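Local coordinates for protein TarM (Staphylococcus aureus subsp. aureus 21178, PDB 4X7R) that is a glycosyltransferase-family protein of GT-B fold, modelled with uridine-5'-diphosphate and glycan ligands bound, at residues Ile120-Lys125 with Val131-Lys136; Leu194-Glu199 with Cys207-Glu212; Ala285-Ile290 with Glu297-Ile302; Glu341-Lys346 with Asp448-Ile453. The protein carries 1 engineered substitution. All coordinates share one frame; numbering follows the deposited sequence.

Overall arrangement
Contact 1 comes first along the chain and closes a tight beta hairpin in the large antiparallel sheet, its centre about 33 Å from the centre of the chain. Contact 2 follows at the far end of that sheet, where 194-199 runs from a turn into the edge strand 198-200 and helix 203-214 follows; the centres of contacts 1 and 2 are about 32 Å apart. Contact 3 then closes a beta-alpha-beta unit at the edge of the seven-stranded parallel sheet. Contact 4 spans about a hundred residues and ties two helices of the C-terminal Rossmann-like half. The four follow in series, none enclosing or crossing another, and contacts 1 and 3 lie on opposite sides of the chain's centre.

Contact 1: Ile120-Lys125 with Val131-Lys136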
loop_
_atom_site.group_PDB
_atom_site.type_symbol
_atom_site.label_atom_id
_atom_site.label_comp_id
_atom_site.label_asym_id
_atom_site.label_seq_id
_atom_site.Cartn_x
_atom_site.Cartn_y
_atom_site.Cartn_z
ATOM N N ILE A 120 -25.005 -29.027 11.140
ATOM C CA ILE A 120 -24.897 -28.924 9.675
ATOM C C ILE A 120 -24.185 -27.627 9.259
ATOM O O ILE A 120 -23.197 -27.674 8.516
ATOM C CB ILE A 120 -26.305 -29.065 8.986
ATOM C CG1 ILE A 120 -27.051 -30.369 9.370
ATOM C CG2 ILE A 120 -26.251 -28.869 7.467
ATOM C CD1 ILE A 120 -26.288 -31.750 9.135
ATOM N N ALA A 121 -24.710 -26.472 9.702
ATOM C CA ALA A 121 -24.128 -25.198 9.307
ATOM C C ALA A 121 -24.104 -24.107 10.350
ATOM O O ALA A 121 -24.870 -24.112 11.306
ATOM C CB ALA A 121 -24.792 -24.686 8.032
ATOM N N TYR A 122 -23.218 -23.154 10.115
ATOM C CA TYR A 122 -23.038 -21.919 10.846
ATOM C C TYR A 122 -23.131 -20.804 9.794
ATOM O O TYR A 122 -22.392 -20.829 8.801
ATOM C CB TYR A 122 -21.663 -21.904 11.530
ATOM C CG TYR A 122 -21.290 -20.572 12.135
ATOM C CD1 TYR A 122 -21.639 -20.255 13.445
ATOM C CD2 TYR A 122 -20.529 -19.649 11.420
ATOM C CE1 TYR A 122 -21.273 -19.036 14.015
ATOM C CE2 TYR A 122 -20.164 -18.426 11.977
ATOM C CZ TYR A 122 -20.538 -18.124 13.276
ATOM O OH TYR A 122 -20.171 -16.924 13.828
ATOM N N ILE A 123 -24.043 -19.842 10.004
ATOM C CA ILE A 123 -24.207 -18.684 9.115
ATOM C C ILE A 123 -23.985 -17.397 9.913
ATOM O O ILE A 123 -24.602 -17.224 10.965
ATOM C CB ILE A 123 -25.562 -18.672 8.340
ATOM C CG1 ILE A 123 -25.796 -20.010 7.582
ATOM C CG2 ILE A 123 -25.630 -17.445 7.394
ATOM C CD1 ILE A 123 -27.059 -20.129 6.789
ATOM N N ARG A 124 -23.114 -16.509 9.409
ATOM C CA ARG A 124 -22.825 -15.209 10.008
ATOM C C ARG A 124 -23.056 -14.112 8.952
ATOM O O ARG A 124 -22.305 -14.016 7.975
ATOM C CB ARG A 124 -21.391 -15.172 10.580
ATOM C CG ARG A 124 -21.015 -13.896 11.339
ATOM C CD ARG A 124 -19.534 -13.540 11.186
ATOM N NE ARG A 124 -18.647 -14.628 11.617
ATOM C CZ ARG A 124 -17.473 -14.917 11.062
ATOM N NH1 ARG A 124 -17.014 -14.194 10.048
ATOM N NH2 ARG A 124 -16.750 -15.935 11.515
ATOM N N LYS A 125 -24.097 -13.285 9.178
ATOM C CA LYS A 125 -24.495 -12.151 8.332
ATOM C C LYS A 125 -24.098 -10.817 9.008
ATOM O O LYS A 125 -24.567 -10.520 10.109
ATOM C CB LYS A 125 -26.023 -12.162 8.086
ATOM C CG LYS A 125 -26.540 -13.242 7.149
ATOM C CD LYS A 125 -28.068 -13.218 7.112
ATOM C CE LYS A 125 -28.661 -14.212 6.145
ATOM N NZ LYS A 125 -30.132 -14.040 6.002
ATOM N N VAL A 131 -21.326 -15.480 5.368
ATOM C CA VAL A 131 -20.451 -16.628 5.435
ATOM C C VAL A 131 -21.296 -17.833 5.838
ATOM O O VAL A 131 -22.127 -17.720 6.746
ATOM C CB VAL A 131 -19.285 -16.292 6.406
ATOM C CG1 VAL A 131 -19.059 -17.367 7.461
ATOM C CG2 VAL A 131 -18.004 -15.962 5.644
ATOM N N ILE A 132 -21.167 -18.952 5.103
ATOM C CA ILE A 132 -21.877 -20.197 5.436
ATOM C C ILE A 132 -20.827 -21.277 5.601
ATOM O O ILE A 132 -20.175 -21.648 4.624
ATOM C CB ILE A 132 -23.006 -20.624 4.456
ATOM C CG1 ILE A 132 -24.054 -19.520 4.247
ATOM C CG2 ILE A 132 -23.666 -21.935 4.917
ATOM C CD1 ILE A 132 -25.127 -19.865 3.157
ATOM N N ASP A 133 -20.626 -21.733 6.849
ATOM C CA ASP A 133 -19.689 -22.797 7.185
ATOM C C ASP A 133 -20.470 -24.090 7.307
ATOM O O ASP A 133 -21.470 -24.132 8.023
ATOM C CB ASP A 133 -18.945 -22.488 8.494
ATOM C CG ASP A 133 -17.966 -21.347 8.409
ATOM O OD1 ASP A 133 -17.870 -20.726 7.329
ATOM O OD2 ASP A 133 -17.270 -21.085 9.416
ATOM N N PHE A 134 -20.067 -25.122 6.550
ATOM C CA PHE A 134 -20.708 -26.427 6.607
ATOM C C PHE A 134 -19.866 -27.375 7.417
ATOM O O PHE A 134 -18.638 -27.284 7.423
ATOM C CB PHE A 134 -21.021 -26.993 5.218
ATOM C CG PHE A 134 -22.275 -26.434 4.595
ATOM C CD1 PHE A 134 -23.531 -26.811 5.061
ATOM C CD2 PHE A 134 -22.205 -25.558 3.513
ATOM C CE1 PHE A 134 -24.692 -26.292 4.482
ATOM C CE2 PHE A 134 -23.368 -25.053 2.923
ATOM C CZ PHE A 134 -24.602 -25.421 3.407
ATOM N N PHE A 135 -20.535 -28.262 8.133
ATOM C CA PHE A 135 -19.914 -29.222 9.038
ATOM C C PHE A 135 -20.243 -30.652 8.688
ATOM O O PHE A 135 -21.287 -30.922 8.085
ATOM C CB PHE A 135 -20.344 -28.931 10.490
ATOM C CG PHE A 135 -19.808 -27.620 10.994
ATOM C CD1 PHE A 135 -20.435 -26.423 10.672
ATOM C CD2 PHE A 135 -18.682 -27.577 11.806
ATOM C CE1 PHE A 135 -19.909 -25.202 11.106
ATOM C CE2 PHE A 135 -18.172 -26.358 12.255
ATOM C CZ PHE A 135 -18.784 -25.179 11.893
ATOM N N LYS A 136 -19.326 -31.563 9.049
ATOM C CA LYS A 136 -19.467 -33.017 8.904
ATOM C C LYS A 136 -18.742 -33.631 10.096
ATOM O O LYS A 136 -17.555 -33.352 10.318
ATOM C CB LYS A 136 -18.931 -33.535 7.556
ATOM C CG LYS A 136 -19.241 -35.007 7.304
ATOM C CD LYS A 136 -18.791 -35.465 5.926
ATOM C CE LYS A 136 -19.105 -36.926 5.705
ATOM N NZ LYS A 136 -18.646 -37.390 4.370
#
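Ile120-Lys125 and Val131-Lys136 are the two arms of an antiparallel beta hairpin within the large antiparallel sheet, their short axes 158° apart. Backbone hydrogen bonds make the ladder. Tyr122 and Asp133 form a hydrogen-bonded pair with both bonds made: Tyr122 N to Asp133 O is 2.9 Å and Asp133 N to Tyr122 O is 2.8 Å. Arg124 and Val131 form the next such pair, with two longer bonds, and Phe135 N reaches Ile120 O at 2.8 Å. Ile120 and Ala121 both face Tyr111 of the neighbouring strand, a classic beta bulge.

Apolar contacts line the face carrying Ala121, Ile123, Ile132 and Phe134. Ile123 and Ile132 run alongside each other, both projecting from this face, CG1 of Ile123 3.8 Å from CG1 of Ile132, while Ala121 CB sits 3.9 Å from Phe134 CD1.

The other face mixes rings and charges. Tyr122 runs alongside Asp133, ring and carboxylate planes 41° apart, and salt bridges from Arg140 and Arg143 hold the two carboxylate oxygens. The Phe135 ring, which also stacks with Tyr119, reaches back across the hairpin because its CG is set anti to the carbonyl carbon (chi1 -67°). Its edge meets the opposite strand, with Ile120 O in the ring plane and CE1 of Phe135 3.8 Å from Tyr122 CB.

Contact 2: Leu194-Glu199 with Cys207-Glu212; sequences LVNKKE and CVYYLE
The backbones stay well apart here, with Tyr209 CA of helix 203-214 and Lys198 CA 10.2 Å from each other, and the span between them is bridged by side chains. Tyr209 does the reaching: its CG is anti to the backbone N (chi1 168°), which sends the ring out from the helix toward Asn196 and Lys198. Asn196 reaches out from the turn to meet it, its amide plane turned 68° from the ring, and places ND2 3.2 Å from Tyr209 OH. Its other amide atom turns back on its own chain, where OD1 accepts a weak bond from Lys198 N at 3.3 Å. Lys197 and Lys198 both face Val193 in a G1 beta bulge, by which the chain passes from the turn after strand 187-193 into strand 198-200, an outermost strand of the large antiparallel sheet, whose edge here faces the helix that follows. Lys198 crosses the tyrosine at about a right angle, touching with its aliphatic chain: CD lies 3.6 Å from Tyr209 OH and 3.8 Å from Tyr209 CZ. Phe73 of helix 69-78 touches both Asn196 and Tyr209, and the ring of Phe200 meets that of Tyr209 with planes at about 45°.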
loop_
_atom_site.group_PDB
_atom_site.type_symbol
_atom_site.label_atom_id
_atom_site.label_comp_id
_atom_site.label_asym_id
_atom_site.label_seq_id
_atom_site.Cartn_x
_atom_site.Cartn_y
_atom_site.Cartn_z
ATOM N N LEU A 194 -10.341 -22.815 -14.916
ATOM C CA LEU A 194 -11.447 -23.546 -15.558
ATOM C C LEU A 194 -11.816 -22.957 -16.885
ATOM O O LEU A 194 -12.041 -23.721 -17.808
ATOM C CB LEU A 194 -12.676 -23.595 -14.643
ATOM C CG LEU A 194 -12.609 -24.548 -13.454
ATOM C CD1 LEU A 194 -11.810 -23.967 -12.278
ATOM C CD2 LEU A 194 -13.983 -24.847 -12.970
ATOM N N VAL A 195 -11.809 -21.600 -17.001
ATOM C CA VAL A 195 -12.185 -20.860 -18.220
ATOM C C VAL A 195 -11.366 -21.126 -19.473
ATOM O O VAL A 195 -11.946 -21.123 -20.553
ATOM C CB VAL A 195 -12.529 -19.365 -18.009
ATOM C CG1 VAL A 195 -13.679 -19.234 -17.039
ATOM C CG2 VAL A 195 -11.328 -18.543 -17.532
ATOM N N ASN A 196 -10.054 -21.384 -19.354
ATOM C CA ASN A 196 -9.224 -21.701 -20.527
ATOM C C ASN A 196 -8.617 -23.112 -20.452
ATOM O O ASN A 196 -7.772 -23.452 -21.283
ATOM C CB ASN A 196 -8.142 -20.626 -20.756
ATOM C CG ASN A 196 -7.147 -20.425 -19.640
ATOM O OD1 ASN A 196 -7.175 -21.095 -18.607
ATOM N ND2 ASN A 196 -6.229 -19.482 -19.829
ATOM N N LYS A 197 -9.026 -23.923 -19.446
ATOM C CA LYS A 197 -8.520 -25.279 -19.223
ATOM C C LYS A 197 -6.992 -25.318 -19.034
ATOM O O LYS A 197 -6.335 -26.279 -19.451
ATOM C CB LYS A 197 -8.966 -26.287 -20.322
ATOM C CG LYS A 197 -10.470 -26.394 -20.636
ATOM C CD LYS A 197 -10.848 -27.800 -21.247
ATOM C CE LYS A 197 -10.185 -28.165 -22.584
ATOM N NZ LYS A 197 -10.763 -29.405 -23.214
ATOM N N LYS A 198 -6.430 -24.302 -18.372
ATOM C CA LYS A 198 -4.993 -24.269 -18.127
ATOM C C LYS A 198 -4.686 -24.420 -16.659
ATOM O O LYS A 198 -5.339 -23.804 -15.815
ATOM C CB LYS A 198 -4.346 -22.998 -18.705
ATOM C CG LYS A 198 -4.181 -23.057 -20.220
ATOM C CD LYS A 198 -3.636 -21.767 -20.806
ATOM C CE LYS A 198 -3.464 -21.853 -22.307
ATOM N NZ LYS A 198 -4.755 -21.994 -23.043
ATOM N N GLU A 199 -3.690 -25.244 -16.358
ATOM C CA GLU A 199 -3.230 -25.456 -15.005
ATOM C C GLU A 199 -1.857 -24.840 -14.822
ATOM O O GLU A 199 -1.054 -24.853 -15.739
ATOM C CB GLU A 199 -3.207 -26.951 -14.680
ATOM C CG GLU A 199 -3.362 -27.261 -13.202
ATOM C CD GLU A 199 -3.624 -28.732 -12.924
ATOM O OE1 GLU A 199 -2.939 -29.585 -13.538
ATOM O OE2 GLU A 199 -4.522 -29.031 -12.104
ATOM N N CYS A 207 0.523 -15.756 -12.406
ATOM C CA CYS A 207 0.822 -14.321 -12.593
ATOM C C CYS A 207 1.776 -14.036 -13.718
ATOM O O CYS A 207 1.568 -13.078 -14.445
ATOM C CB CYS A 207 1.276 -13.697 -11.286
ATOM S SG CYS A 207 -0.023 -13.664 -10.036
ATOM N N VAL A 208 2.757 -14.919 -13.937
ATOM C CA VAL A 208 3.691 -14.780 -15.061
ATOM C C VAL A 208 2.929 -14.959 -16.385
ATOM O O VAL A 208 3.105 -14.160 -17.305
ATOM C CB VAL A 208 4.903 -15.739 -14.924
ATOM C CG1 VAL A 208 5.644 -15.904 -16.255
ATOM C CG2 VAL A 208 5.843 -15.264 -13.819
ATOM N N TYR A 209 2.052 -15.988 -16.461
ATOM C CA TYR A 209 1.237 -16.238 -17.652
ATOM C C TYR A 209 0.375 -15.016 -17.939
ATOM O O TYR A 209 0.334 -14.548 -19.073
ATOM C CB TYR A 209 0.358 -17.484 -17.449
ATOM C CG TYR A 209 -0.721 -17.660 -18.503
ATOM C CD1 TYR A 209 -0.427 -18.213 -19.750
ATOM C CD2 TYR A 209 -2.054 -17.344 -18.228
ATOM C CE1 TYR A 209 -1.429 -18.423 -20.703
ATOM C CE2 TYR A 209 -3.054 -17.515 -19.185
ATOM C CZ TYR A 209 -2.740 -18.064 -20.416
ATOM O OH TYR A 209 -3.739 -18.199 -21.353
ATOM N N TYR A 210 -0.304 -14.511 -16.902
ATOM C CA TYR A 210 -1.200 -13.360 -16.973
ATOM C C TYR A 210 -0.528 -12.128 -17.598
ATOM O O TYR A 210 -1.082 -11.539 -18.529
ATOM C CB TYR A 210 -1.781 -13.057 -15.572
ATOM C CG TYR A 210 -2.454 -11.705 -15.479
ATOM C CD1 TYR A 210 -3.561 -11.398 -16.267
ATOM C CD2 TYR A 210 -2.010 -10.745 -14.574
ATOM C CE1 TYR A 210 -4.192 -10.163 -16.182
ATOM C CE2 TYR A 210 -2.644 -9.506 -14.472
ATOM C CZ TYR A 210 -3.737 -9.226 -15.275
ATOM O OH TYR A 210 -4.405 -8.043 -15.166
ATOM N N LEU A 211 0.695 -11.781 -17.120
ATOM C CA LEU A 211 1.486 -10.662 -17.647
ATOM C C LEU A 211 1.861 -10.866 -19.108
ATOM O O LEU A 211 1.940 -9.898 -19.840
ATOM C CB LEU A 211 2.757 -10.441 -16.817
ATOM C CG LEU A 211 2.546 -9.932 -15.392
ATOM C CD1 LEU A 211 3.865 -9.943 -14.626
ATOM C CD2 LEU A 211 1.909 -8.521 -15.394
ATOM N N GLU A 212 2.116 -12.117 -19.522
ATOM C CA GLU A 212 2.467 -12.435 -20.913
ATOM C C GLU A 212 1.232 -12.285 -21.807
ATOM O O GLU A 212 1.368 -11.897 -22.961
ATOM C CB GLU A 212 3.054 -13.849 -21.015
ATOM C CG GLU A 212 4.428 -13.966 -20.381
ATOM C CD GLU A 212 4.903 -15.372 -20.081
ATOM O OE1 GLU A 212 4.085 -16.320 -20.131
ATOM O OE2 GLU A 212 6.098 -15.519 -19.751
#

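Contact 3: Ala285-Ile290 with Glu297-Ile302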
loop_
_atom_site.group_PDB
_atom_site.type_symbol
_atom_site.label_atom_id
_atom_site.label_comp_id
_atom_site.label_asym_id
_atom_site.label_seq_id
_atom_site.Cartn_x
_atom_site.Cartn_y
_atom_site.Cartn_z
ATOM N N ALA A 285 22.165 9.443 -3.072
ATOM C CA ALA A 285 22.929 8.766 -2.003
ATOM C C ALA A 285 22.678 7.270 -1.965
ATOM O O ALA A 285 23.633 6.510 -1.867
ATOM C CB ALA A 285 22.653 9.416 -0.643
ATOM N N GLN A 286 21.423 6.832 -2.148
ATOM C CA GLN A 286 21.134 5.392 -2.174
ATOM C C GLN A 286 21.792 4.728 -3.363
ATOM O O GLN A 286 22.275 3.611 -3.226
ATOM C CB GLN A 286 19.601 5.110 -2.162
ATOM C CG GLN A 286 19.267 3.610 -1.972
ATOM C CD GLN A 286 17.811 3.309 -1.675
ATOM O OE1 GLN A 286 16.921 4.103 -1.931
ATOM N NE2 GLN A 286 17.537 2.121 -1.161
ATOM N N ARG A 287 21.787 5.385 -4.542
ATOM C CA ARG A 287 22.406 4.847 -5.764
ATOM C C ARG A 287 23.899 4.594 -5.553
ATOM O O ARG A 287 24.390 3.509 -5.889
ATOM C CB ARG A 287 22.198 5.805 -6.956
ATOM C CG ARG A 287 22.952 5.374 -8.200
ATOM C CD ARG A 287 22.666 6.288 -9.383
ATOM N NE ARG A 287 23.515 5.900 -10.509
ATOM C CZ ARG A 287 24.742 6.371 -10.696
ATOM N NH1 ARG A 287 25.255 7.264 -9.851
ATOM N NH2 ARG A 287 25.466 5.955 -11.726
ATOM N N LEU A 288 24.595 5.557 -4.940
ATOM C CA LEU A 288 26.023 5.418 -4.642
ATOM C C LEU A 288 26.280 4.306 -3.630
ATOM O O LEU A 288 27.216 3.515 -3.812
ATOM C CB LEU A 288 26.619 6.764 -4.152
ATOM C CG LEU A 288 26.531 7.925 -5.171
ATOM C CD1 LEU A 288 26.862 9.248 -4.522
ATOM C CD2 LEU A 288 27.444 7.687 -6.350
ATOM N N ASP A 289 25.441 4.216 -2.577
ATOM C CA ASP A 289 25.572 3.155 -1.565
ATOM C C ASP A 289 25.402 1.790 -2.210
ATOM O O ASP A 289 26.193 0.898 -1.963
ATOM C CB ASP A 289 24.546 3.330 -0.424
ATOM C CG ASP A 289 24.848 4.500 0.482
ATOM O OD1 ASP A 289 25.990 4.995 0.445
ATOM O OD2 ASP A 289 23.967 4.877 1.268
ATOM N N ILE A 290 24.432 1.666 -3.111
ATOM C CA ILE A 290 24.182 0.395 -3.802
ATOM C C ILE A 290 25.367 0.005 -4.692
ATOM O O ILE A 290 25.799 -1.144 -4.670
ATOM C CB ILE A 290 22.827 0.444 -4.565
ATOM C CG1 ILE A 290 21.643 0.367 -3.567
ATOM C CG2 ILE A 290 22.746 -0.669 -5.638
ATOM C CD1 ILE A 290 20.266 0.597 -4.169
ATOM N N GLU A 297 25.554 -2.301 -12.352
ATOM C CA GLU A 297 25.722 -0.957 -12.913
ATOM C C GLU A 297 24.395 -0.220 -13.160
ATOM O O GLU A 297 24.334 1.000 -12.951
ATOM C CB GLU A 297 26.546 -1.021 -14.207
ATOM C CG GLU A 297 28.045 -1.149 -13.965
ATOM C CD GLU A 297 28.891 -1.556 -15.158
ATOM O OE1 GLU A 297 28.317 -1.995 -16.181
ATOM O OE2 GLU A 297 30.137 -1.480 -15.051
ATOM N N ASN A 298 23.339 -0.973 -13.585
ATOM C CA ASN A 298 21.991 -0.505 -13.948
ATOM C C ASN A 298 21.142 0.094 -12.819
ATOM O O ASN A 298 19.960 -0.243 -12.715
ATOM C CB ASN A 298 21.210 -1.656 -14.610
ATOM C CG ASN A 298 21.273 -1.718 -16.106
ATOM O OD1 ASN A 298 22.043 -1.018 -16.760
ATOM N ND2 ASN A 298 20.465 -2.589 -16.681
ATOM N N ILE A 299 21.710 0.997 -12.022
ATOM C CA ILE A 299 21.047 1.691 -10.922
ATOM C C ILE A 299 20.893 3.150 -11.333
ATOM O O ILE A 299 21.875 3.802 -11.679
ATOM C CB ILE A 299 21.841 1.540 -9.580
ATOM C CG1 ILE A 299 22.306 0.077 -9.320
ATOM C CG2 ILE A 299 21.066 2.139 -8.399
ATOM C CD1 ILE A 299 21.154 -1.074 -9.161
ATOM N N PHE A 300 19.676 3.650 -11.308
ATOM C CA PHE A 300 19.402 5.010 -11.738
ATOM C C PHE A 300 18.640 5.751 -10.670
ATOM O O PHE A 300 17.807 5.155 -9.997
ATOM C CB PHE A 300 18.596 4.988 -13.069
ATOM C CG PHE A 300 19.275 4.206 -14.174
ATOM C CD1 PHE A 300 20.358 4.744 -14.868
ATOM C CD2 PHE A 300 18.852 2.917 -14.502
ATOM C CE1 PHE A 300 20.980 4.022 -15.893
ATOM C CE2 PHE A 300 19.471 2.197 -15.528
ATOM C CZ PHE A 300 20.536 2.746 -16.208
ATOM N N THR A 301 18.974 7.028 -10.458
ATOM C CA THR A 301 18.265 7.838 -9.489
ATOM C C THR A 301 17.163 8.581 -10.208
ATOM O O THR A 301 17.429 9.290 -11.182
ATOM C CB THR A 301 19.195 8.830 -8.779
ATOM O OG1 THR A 301 20.122 8.108 -7.970
ATOM C CG2 THR A 301 18.419 9.838 -7.915
ATOM N N ILE A 302 15.921 8.384 -9.769
ATOM C CA ILE A 302 14.795 9.160 -10.289
ATOM C C ILE A 302 13.911 9.443 -9.081
ATOM O O ILE A 302 13.359 8.516 -8.521
ATOM C CB ILE A 302 13.988 8.509 -11.478
ATOM C CG1 ILE A 302 14.878 8.031 -12.627
ATOM C CG2 ILE A 302 12.902 9.481 -11.997
ATOM C CD1 ILE A 302 14.113 7.363 -13.794
HETATM O O HOH W 1 24.064 4.276 -13.553
#
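The carbonyl oxygen of Ile299 is gripped by Arg287 and by a water. Arg287 NE donates to Ile299 O at 2.9 Å, with the oxygen nearly in the guanidinium plane but the donor 42° out of the carbonyl plane. The water donates to Ile299 O too, at 2.9 Å, and accepts from Arg287 NH2, closing a ring with the guanidinium; a weak third bond carries it to Glu297 O. Two partners at its edge should help fix the rotation of the guanidinium.

The arginine gets there by an extended chain, CG anti to the backbone N (chi1 173°), which lays its methylenes over the strand. Arg287 CG packs 3.7 Å from Ile299 CG2, and CB passes 3.3 Å from OG1 of Thr301, a hydroxyl bonded to Thr283 O. One turn on, Ile290 crosses Ile299 at about a right angle, its CG2 3.8 Å from CG1 of Ile299.

Segment 285-290 of helix 284-293 runs nearly antiparallel to strand 299-301, as expected in a beta-alpha-beta crossover from strand 278-281. Strand 299-301 is one edge strand of the seven-stranded parallel sheet; Arg287 and Ile290 also touch Val281 of the adjoining strand, and Phe300 touches Leu490 of helix 480-492.

Contact 4: Glu341-Lys346 with Asp448-Ile453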
loop_
_atom_site.group_PDB
_atom_site.type_symbol
_atom_site.label_atom_id
_atom_site.label_comp_id
_atom_site.label_asym_id
_atom_site.label_seq_id
_atom_site.Cartn_x
_atom_site.Cartn_y
_atom_site.Cartn_z
ATOM N N GLU A 341 6.291 14.699 24.960
ATOM C CA GLU A 341 6.435 14.790 26.417
ATOM C C GLU A 341 7.393 15.928 26.821
ATOM O O GLU A 341 7.067 16.694 27.725
ATOM C CB GLU A 341 6.911 13.441 27.000
ATOM C CG GLU A 341 6.954 13.400 28.524
ATOM C CD GLU A 341 7.390 12.083 29.135
ATOM O OE1 GLU A 341 8.410 11.520 28.677
ATOM O OE2 GLU A 341 6.733 11.635 30.102
ATOM N N LEU A 342 8.550 16.047 26.129
ATOM C CA LEU A 342 9.565 17.078 26.382
ATOM C C LEU A 342 9.079 18.474 25.992
ATOM O O LEU A 342 9.280 19.420 26.749
ATOM C CB LEU A 342 10.880 16.754 25.650
ATOM C CG LEU A 342 11.639 15.497 26.083
ATOM C CD1 LEU A 342 12.698 15.131 25.064
ATOM C CD2 LEU A 342 12.286 15.682 27.457
ATOM N N VAL A 343 8.432 18.595 24.820
ATOM C CA VAL A 343 7.895 19.855 24.290
ATOM C C VAL A 343 6.769 20.364 25.211
ATOM O O VAL A 343 6.800 21.529 25.616
ATOM C CB VAL A 343 7.444 19.723 22.801
ATOM C CG1 VAL A 343 6.940 21.046 22.250
ATOM C CG2 VAL A 343 8.574 19.204 21.919
ATOM N N VAL A 344 5.811 19.472 25.569
ATOM C CA VAL A 344 4.665 19.763 26.444
ATOM C C VAL A 344 5.105 20.159 27.868
ATOM O O VAL A 344 4.496 21.054 28.444
ATOM C CB VAL A 344 3.565 18.659 26.384
ATOM C CG1 VAL A 344 2.463 18.880 27.418
ATOM C CG2 VAL A 344 2.961 18.567 24.986
ATOM N N LYS A 345 6.190 19.545 28.403
ATOM C CA LYS A 345 6.717 19.894 29.734
ATOM C C LYS A 345 7.351 21.298 29.806
ATOM O O LYS A 345 7.468 21.842 30.904
ATOM C CB LYS A 345 7.631 18.802 30.325
ATOM C CG LYS A 345 6.863 17.580 30.848
ATOM C CD LYS A 345 7.667 16.747 31.848
ATOM C CE LYS A 345 7.363 17.118 33.290
ATOM N NZ LYS A 345 8.285 16.453 34.249
ATOM N N LYS A 346 7.730 21.893 28.649
ATOM C CA LYS A 346 8.270 23.262 28.576
ATOM C C LYS A 346 7.227 24.273 28.057
ATOM O O LYS A 346 7.376 25.476 28.284
ATOM C CB LYS A 346 9.561 23.330 27.742
ATOM C CG LYS A 346 10.825 23.071 28.555
ATOM C CD LYS A 346 12.100 23.513 27.832
ATOM C CE LYS A 346 12.488 24.943 28.140
ATOM N NZ LYS A 346 13.743 25.342 27.450
ATOM N N ASP A 448 17.370 17.702 21.262
ATOM C CA ASP A 448 17.607 18.727 20.241
ATOM C C ASP A 448 16.386 18.868 19.327
ATOM O O ASP A 448 16.097 19.976 18.887
ATOM C CB ASP A 448 18.881 18.463 19.426
ATOM C CG ASP A 448 19.251 19.610 18.491
ATOM O OD1 ASP A 448 19.366 20.762 18.975
ATOM O OD2 ASP A 448 19.400 19.361 17.271
ATOM N N MET A 449 15.642 17.775 19.091
ATOM C CA MET A 449 14.433 17.850 18.274
ATOM C C MET A 449 13.320 18.598 19.013
ATOM O O MET A 449 12.628 19.415 18.398
ATOM C CB MET A 449 13.959 16.477 17.827
ATOM C CG MET A 449 13.003 16.563 16.685
ATOM S SD MET A 449 12.455 14.963 16.091
ATOM C CE MET A 449 11.081 14.854 16.918
ATOM N N ALA A 450 13.163 18.328 20.333
ATOM C CA ALA A 450 12.193 19.010 21.193
ATOM C C ALA A 450 12.517 20.516 21.243
ATOM O O ALA A 450 11.603 21.335 21.140
ATOM C CB ALA A 450 12.219 18.415 22.595
ATOM N N ASP A 451 13.822 20.866 21.315
ATOM C CA ASP A 451 14.321 22.245 21.325
ATOM C C ASP A 451 13.972 22.996 20.040
ATOM O O ASP A 451 13.540 24.147 20.110
ATOM C CB ASP A 451 15.848 22.282 21.551
ATOM C CG ASP A 451 16.307 22.067 22.987
ATOM O OD1 ASP A 451 15.468 22.214 23.915
ATOM O OD2 ASP A 451 17.512 21.785 23.188
ATOM N N LYS A 452 14.148 22.344 18.872
ATOM C CA LYS A 452 13.871 22.958 17.568
ATOM C C LYS A 452 12.389 23.147 17.305
ATOM O O LYS A 452 12.010 24.153 16.702
ATOM C CB LYS A 452 14.592 22.235 16.413
ATOM C CG LYS A 452 16.124 22.249 16.552
ATOM C CD LYS A 452 16.782 23.609 16.352
ATOM C CE LYS A 452 18.219 23.624 16.828
ATOM N NZ LYS A 452 19.112 22.798 15.973
ATOM N N ILE A 453 11.549 22.217 17.794
ATOM C CA ILE A 453 10.092 22.304 17.690
ATOM C C ILE A 453 9.643 23.526 18.505
ATOM O O ILE A 453 8.885 24.348 17.985
ATOM C CB ILE A 453 9.408 20.978 18.132
ATOM C CG1 ILE A 453 9.562 19.896 17.037
ATOM C CG2 ILE A 453 7.919 21.192 18.501
ATOM C CD1 ILE A 453 9.477 18.456 17.538
#
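Ala450 presents a small, low surface on helix 446-457, and Leu342 and Val343 of helix 333-346 settle on it. The methyl of Ala450 meets both: its CB is 3.7 Å from Leu342 CB and 3.8 Å from Val343 CG2. Because the alanine projects so little, Val343 can press down to the backbone, its CG2 lying 3.7 Å from Ala450 CA, and the two CA atoms of Val343 and Ala450 come within 5.4 Å. The short helix axes pass 9.0 Å apart at a crossing angle of -48°. This is helix-helix packing within the C-terminal Rossmann-like half of a GT-B glycosyltransferase, whose six-stranded parallel sheet includes strands 395-398 and 438-441. One turn beyond the alanine, Ile453 raises a larger bump. Its CG2 meets the other branch of the valine, Val343 CG1, at 3.9 Å, the two side chains crossing at about a right angle. Val343 thus spreads its two methyls over Ala450 and Ile453: with CG1 anti to its backbone N (chi1 -178°), one methyl is turned to Ile453 while CG2 drops beside Ala450. Ile453 also touches Leu395 and Val397 of strand 395-398, and Leu454 of helix 446-457 also touches Val343.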